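Local coordinates for hypothetical protein (Shewanella oneidensis, PDB 2OTM) that is of unknown function but belongs to the trimeric YjgF/chorismate mutase-like family and is a putative endoribonuclease, at residues F43-G48 / M140-L145; G98-H103 / R132-N137. All coordinates share one frame; numbering follows the deposited sequence. Where two conformers were deposited one is given.

Overall arrangement
Contact 1 (43-48 with 140-145) packs the turn before strand 45-46 against the loop that leads into strand 146-153, while contact 2 (98-103 with 132-137) is the parallel pairing of two strands in the main sheet. Their centres are 14 Å apart. They meet where the loop of contact 1 runs beside the end of strand 92-100: L145 O lies 3.0 Å from N101 N, a probable hydrogen bond, and M140 CE rests 3.6 Å from V99 O. Both reach the second subunit. Acetate ions, probably from the crystallisation liquor, may mark pockets: one is gripped by R132 in contact 2, and a different one lies about 4 Å from the side chain of P141.

Contact 1. Residues F43-G48 / M140-L145; sequences FPYLQG and MPLNSL
F43 points its ring at S144 and P141 across this buried contact. From CB, which faces the loop 140-145, CG sits anti to the carbonyl carbon (chi1 -66°). Beyond it CD2 lies 3.7 Å from S144 CB, with S144 OG also close. CE2 then comes within 3.7 Å of P141 O, and the tip, CZ, is 3.9 Å from P141 CB. P141 and S144 thus line the ring's edge, whereas L142 CD1 lies over one face, 4.3 Å above the plane and offset toward the rim. An alanine at F43 would probably open a gap beside P141 and S144 and leave L142 CD1 without the ring beneath it. P44 is the centre of an inverse gamma turn, closed by a weak Y45 N to F43 O bond; its rigid ring suits this bend and places CD 3.3 Å from S144 OG. That hydroxyl is hydrogen-bonded to C146 O, so a small polar serine fits among apolar neighbours. Y45 crosses L142 at about a right angle, OH closing to 3.2 Å from CD1. P141 also packs on H109 of the second subunit.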
loop_
_atom_site.group_PDB
_atom_site.type_symbol
_atom_site.label_atom_id
_atom_site.label_comp_id
_atom_site.label_asym_id
_atom_site.label_seq_id
_atom_site.Cartn_x
_atom_site.Cartn_y
_atom_site.Cartn_z
ATOM N N PHE B 43 -6.966 -14.562 -0.318
ATOM C CA PHE B 43 -6.038 -15.640 -0.650
ATOM C C PHE B 43 -6.617 -16.542 -1.730
ATOM O O PHE B 43 -7.855 -16.606 -1.917
ATOM C CB PHE B 43 -5.854 -16.508 0.588
ATOM C CG PHE B 43 -5.169 -15.817 1.724
ATOM C CD1 PHE B 43 -5.901 -15.073 2.655
ATOM C CD2 PHE B 43 -3.799 -15.923 1.889
ATOM C CE1 PHE B 43 -5.259 -14.432 3.710
ATOM C CE2 PHE B 43 -3.157 -15.277 2.938
ATOM C CZ PHE B 43 -3.886 -14.528 3.848
ATOM N N PRO B 44 -5.758 -17.314 -2.395
ATOM C CA PRO B 44 -6.214 -18.266 -3.387
ATOM C C PRO B 44 -6.701 -19.598 -2.789
ATOM O O PRO B 44 -6.012 -20.632 -2.837
ATOM C CB PRO B 44 -4.989 -18.443 -4.294
ATOM C CG PRO B 44 -3.852 -18.268 -3.414
ATOM C CD PRO B 44 -4.285 -17.297 -2.302
ATOM N N TYR B 45 -7.892 -19.530 -2.219
ATOM C CA TYR B 45 -8.574 -20.644 -1.618
ATOM C C TYR B 45 -9.514 -21.282 -2.593
ATOM O O TYR B 45 -10.220 -20.602 -3.320
ATOM C CB TYR B 45 -9.465 -20.186 -0.466
ATOM C CG TYR B 45 -8.752 -19.897 0.826
ATOM C CD1 TYR B 45 -8.138 -20.914 1.539
ATOM C CD2 TYR B 45 -8.767 -18.622 1.384
ATOM C CE1 TYR B 45 -7.495 -20.667 2.732
ATOM C CE2 TYR B 45 -8.118 -18.365 2.588
ATOM C CZ TYR B 45 -7.484 -19.402 3.249
ATOM O OH TYR B 45 -6.873 -19.175 4.445
ATOM N N LEU B 46 -9.565 -22.607 -2.561
ATOM C CA LEU B 46 -10.546 -23.338 -3.315
ATOM C C LEU B 46 -11.046 -24.451 -2.400
ATOM O O LEU B 46 -10.248 -25.224 -1.882
ATOM C CB LEU B 46 -9.893 -23.915 -4.560
ATOM C CG LEU B 46 -10.748 -24.852 -5.430
ATOM C CD1 LEU B 46 -11.844 -24.089 -6.171
ATOM C CD2 LEU B 46 -9.843 -25.625 -6.399
ATOM N N GLN B 47 -12.351 -24.490 -2.175
ATOM C CA GLN B 47 -12.947 -25.464 -1.265
ATOM C C GLN B 47 -12.253 -25.458 0.097
ATOM O O GLN B 47 -11.949 -26.510 0.651
ATOM C CB GLN B 47 -12.847 -26.859 -1.883
ATOM C CG GLN B 47 -13.564 -27.005 -3.213
ATOM C CD GLN B 47 -15.070 -26.952 -3.058
ATOM O OE1 GLN B 47 -15.607 -27.161 -1.957
ATOM N NE2 GLN B 47 -15.767 -26.670 -4.156
ATOM N N GLY B 48 -11.975 -24.268 0.610
ATOM C CA GLY B 48 -11.360 -24.117 1.916
ATOM C C GLY B 48 -9.891 -24.476 1.994
ATOM O O GLY B 48 -9.312 -24.423 3.078
HETATM N N MSE B 140 5.073 -14.592 3.533
HETATM C CA MSE B 140 3.640 -14.374 3.318
HETATM C C MSE B 140 2.802 -15.058 4.386
HETATM O O MSE B 140 3.166 -16.128 4.849
HETATM C CB MSE B 140 3.221 -14.932 1.940
HETATM C CG MSE B 140 3.945 -14.359 0.785
HETATM SE SE MSE B 140 3.405 -12.534 0.400
HETATM C CE MSE B 140 1.705 -12.956 -0.473
ATOM N N PRO B 141 1.608 -14.516 4.676
ATOM C CA PRO B 141 0.759 -15.205 5.644
ATOM C C PRO B 141 0.383 -16.549 5.065
ATOM O O PRO B 141 0.125 -16.622 3.852
ATOM C CB PRO B 141 -0.461 -14.281 5.763
ATOM C CG PRO B 141 0.001 -12.944 5.227
ATOM C CD PRO B 141 0.919 -13.352 4.108
ATOM N N LEU B 142 0.428 -17.592 5.891
ATOM C CA LEU B 142 0.106 -18.958 5.496
ATOM C C LEU B 142 1.038 -19.487 4.392
ATOM O O LEU B 142 0.718 -20.480 3.757
ATOM C CB LEU B 142 -1.374 -19.065 5.040
ATOM C CG LEU B 142 -2.490 -18.583 6.009
ATOM C CD1 LEU B 142 -3.879 -18.719 5.399
ATOM C CD2 LEU B 142 -2.440 -19.363 7.289
ATOM N N ASN B 143 2.177 -18.827 4.168
ATOM C CA ASN B 143 3.040 -19.151 3.048
ATOM C C ASN B 143 2.330 -19.107 1.710
ATOM O O ASN B 143 2.740 -19.801 0.748
ATOM C CB ASN B 143 3.704 -20.508 3.261
ATOM C CG ASN B 143 4.837 -20.776 2.288
ATOM O OD1 ASN B 143 5.562 -19.858 1.856
ATOM N ND2 ASN B 143 5.003 -22.053 1.933
ATOM N N SER B 144 1.293 -18.273 1.621
ATOM C CA SER B 144 0.575 -18.090 0.381
ATOM C C SER B 144 1.482 -17.560 -0.722
ATOM O O SER B 144 2.371 -16.753 -0.493
ATOM C CB SER B 144 -0.592 -17.127 0.577
ATOM O OG SER B 144 -1.441 -17.064 -0.573
ATOM N N LEU B 145 1.251 -17.995 -1.952
ATOM C CA LEU B 145 1.970 -17.419 -3.082
ATOM C C LEU B 145 1.575 -15.962 -3.304
ATOM O O LEU B 145 2.397 -15.151 -3.731
ATOM C CB LEU B 145 1.700 -18.222 -4.332
ATOM C CG LEU B 145 2.238 -17.679 -5.640
ATOM C CD1 LEU B 145 3.772 -17.660 -5.607
ATOM C CD2 LEU B 145 1.698 -18.597 -6.695
#

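Contact 2. Residues G98-H103 / R132-N137. With ACT (acetate ion), chain I.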
loop_
_atom_site.group_PDB
_atom_site.type_symbol
_atom_site.label_atom_id
_atom_site.label_comp_id
_atom_site.label_asym_id
_atom_site.label_seq_id
_atom_site.Cartn_x
_atom_site.Cartn_y
_atom_site.Cartn_z
ATOM N N GLY B 98 -1.847 -6.059 -5.190
ATOM C CA GLY B 98 -1.446 -7.456 -5.090
ATOM C C GLY B 98 -0.039 -7.626 -4.579
ATOM O O GLY B 98 0.840 -6.840 -4.930
ATOM N N VAL B 99 0.162 -8.669 -3.780
ATOM C CA VAL B 99 1.445 -9.052 -3.238
ATOM C C VAL B 99 1.732 -10.485 -3.659
ATOM O O VAL B 99 0.840 -11.360 -3.560
ATOM C CB VAL B 99 1.462 -9.056 -1.680
ATOM C CG1 VAL B 99 2.871 -9.223 -1.176
ATOM C CG2 VAL B 99 0.836 -7.787 -1.093
ATOM N N LEU B 100 2.960 -10.723 -4.087
ATOM C CA LEU B 100 3.440 -12.058 -4.430
ATOM C C LEU B 100 4.738 -12.356 -3.751
ATOM O O LEU B 100 5.548 -11.463 -3.541
ATOM C CB LEU B 100 3.630 -12.203 -5.950
ATOM C CG LEU B 100 2.334 -12.127 -6.786
ATOM C CD1 LEU B 100 2.137 -10.762 -7.398
ATOM C CD2 LEU B 100 2.304 -13.175 -7.874
ATOM N N ASN B 101 4.976 -13.632 -3.459
ATOM C CA ASN B 101 6.310 -14.073 -3.052
ATOM C C ASN B 101 7.016 -14.550 -4.316
ATOM O O ASN B 101 6.512 -15.465 -4.982
ATOM C CB ASN B 101 6.226 -15.223 -2.042
ATOM C CG ASN B 101 7.583 -15.584 -1.471
ATOM O OD1 ASN B 101 8.619 -15.029 -1.881
ATOM N ND2 ASN B 101 7.593 -16.519 -0.541
ATOM N N VAL B 102 8.147 -13.896 -4.661
ATOM C CA VAL B 102 8.794 -14.076 -5.969
ATOM C C VAL B 102 10.288 -14.330 -5.750
ATOM O O VAL B 102 10.957 -13.635 -4.989
ATOM C CB VAL B 102 8.559 -12.823 -6.895
ATOM C CG1 VAL B 102 9.173 -13.023 -8.282
ATOM C CG2 VAL B 102 7.065 -12.538 -7.023
ATOM N N HIS B 103 10.793 -15.361 -6.420
ATOM C CA HIS B 103 12.213 -15.675 -6.392
ATOM C C HIS B 103 13.015 -14.660 -7.230
ATOM O O HIS B 103 12.528 -14.154 -8.213
ATOM C CB HIS B 103 12.400 -17.050 -6.981
ATOM C CG HIS B 103 13.780 -17.570 -6.809
ATOM N ND1 HIS B 103 14.727 -17.484 -7.799
ATOM C CD2 HIS B 103 14.387 -18.134 -5.741
ATOM C CE1 HIS B 103 15.857 -18.011 -7.362
ATOM N NE2 HIS B 103 15.680 -18.415 -6.116
ATOM N N ARG B 132 -3.447 -0.120 -10.443
ATOM C CA ARG B 132 -2.970 -1.188 -9.589
ATOM C C ARG B 132 -1.600 -0.924 -9.008
ATOM O O ARG B 132 -0.823 -0.098 -9.552
ATOM C CB ARG B 132 -3.027 -2.546 -10.318
ATOM C CG ARG B 132 -1.770 -3.004 -10.996
ATOM C CD ARG B 132 -2.010 -4.366 -11.657
ATOM N NE ARG B 132 -0.777 -4.821 -12.258
ATOM C CZ ARG B 132 -0.652 -5.821 -13.120
ATOM N NH1 ARG B 132 -1.692 -6.538 -13.508
ATOM N NH2 ARG B 132 0.552 -6.106 -13.573
HETATM N N MSE B 133 -1.373 -1.582 -7.865
HETATM C CA MSE B 133 -0.077 -1.629 -7.190
HETATM C C MSE B 133 0.366 -3.068 -7.125
HETATM O O MSE B 133 -0.442 -4.006 -7.011
HETATM C CB MSE B 133 -0.174 -1.078 -5.753
HETATM C CG MSE B 133 -0.749 0.298 -5.638
HETATM SE SE MSE B 133 -0.457 1.027 -3.801
HETATM C CE MSE B 133 1.410 1.470 -3.829
ATOM N N ILE B 134 1.676 -3.270 -7.174
ATOM C CA ILE B 134 2.199 -4.614 -7.089
ATOM C C ILE B 134 3.397 -4.585 -6.144
ATOM O O ILE B 134 4.179 -3.624 -6.152
ATOM C CB ILE B 134 2.631 -5.142 -8.478
ATOM C CG1 ILE B 134 2.947 -6.619 -8.373
ATOM C CG2 ILE B 134 3.875 -4.337 -8.991
ATOM C CD1 ILE B 134 2.989 -7.371 -9.736
ATOM N N TRP B 135 3.497 -5.611 -5.293
ATOM C CA TRP B 135 4.655 -5.758 -4.396
ATOM C C TRP B 135 5.116 -7.210 -4.389
ATOM O O TRP B 135 4.336 -8.105 -4.667
ATOM C CB TRP B 135 4.315 -5.432 -2.928
ATOM C CG TRP B 135 3.841 -4.038 -2.614
ATOM C CD1 TRP B 135 4.584 -2.912 -2.399
ATOM C CD2 TRP B 135 2.486 -3.659 -2.464
ATOM N NE1 TRP B 135 3.758 -1.835 -2.095
ATOM C CE2 TRP B 135 2.462 -2.273 -2.141
ATOM C CE3 TRP B 135 1.288 -4.355 -2.575
ATOM C CZ2 TRP B 135 1.290 -1.601 -1.893
ATOM C CZ3 TRP B 135 0.122 -3.686 -2.335
ATOM C CH2 TRP B 135 0.127 -2.312 -2.006
ATOM N N THR B 136 6.404 -7.408 -4.097
ATOM C CA THR B 136 6.876 -8.693 -3.728
ATOM C C THR B 136 7.293 -8.632 -2.276
ATOM O O THR B 136 7.951 -7.666 -1.838
ATOM C CB THR B 136 8.048 -9.184 -4.619
ATOM O OG1 THR B 136 9.137 -8.266 -4.521
ATOM C CG2 THR B 136 7.586 -9.279 -6.083
ATOM N N ASN B 137 6.973 -9.678 -1.533
ATOM C CA ASN B 137 7.399 -9.771 -0.135
ATOM C C ASN B 137 8.024 -11.131 0.102
ATOM O O ASN B 137 7.598 -12.128 -0.509
ATOM C CB ASN B 137 6.206 -9.680 0.823
ATOM C CG ASN B 137 5.575 -8.290 0.948
ATOM O OD1 ASN B 137 4.578 -8.177 1.672
ATOM N ND2 ASN B 137 6.109 -7.244 0.273
HETATM C C ACT I . 2.690 -3.382 -12.377
HETATM O O ACT I . 1.615 -3.115 -11.741
HETATM O OXT ACT I . 2.770 -4.500 -12.962
HETATM C CH3 ACT I . 3.857 -2.434 -12.461
#
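G98 and L100 bond on both their N-H and C=O sides to the strand 132-136 and the residue after it. G98 N donates to M133 O at 3.1 Å and G98 O accepts from W135 N; L100 N then reaches W135 O, and L100 O takes N137 N at 3.0 Å. Between them V99 turns its own backbone to L147, as alternate residues of a parallel strand do. Around these bonds V99 CG2 lies 3.8 Å from W135 CE3, and its other methyl, CG1, rests by the amide of N137. L100, I134 and T136 occupy the opposite face, where CD1 of L100 meets CD1 of I134; beyond the strand end V102 CG2 and T136 CG2 pack tightly at 3.4 Å. The strands are the two arms of a beta-alpha-beta unit whose helix, 109-124, packs on L100, I134 and T136, so apolar and beta-branched side chains suit that face. On the other face, W135 stacks edge-to-face with W135 of both neighbouring subunits. N137 fixes its amide by donating ND2 to T136 O at 2.8 Å from above the carbonyl plane, leaving OD1 to accept T136 N of the second subunit. R132, its chain extended from CG to NE, holds an acetate in a two-pronged grip: NE to O at 3.0 Å and NH2 to OXT at 2.8 Å, both nearly straight (169° and 171°). D114 and S117 of the helix bind NH1 and position the guanidinium, while I134 CG2 borders the acetate carbon. This is consistent with the carboxylate-binding arginine found in relatives of the YjgF family, at a subunit interface where Y27 of the third subunit packs on R132.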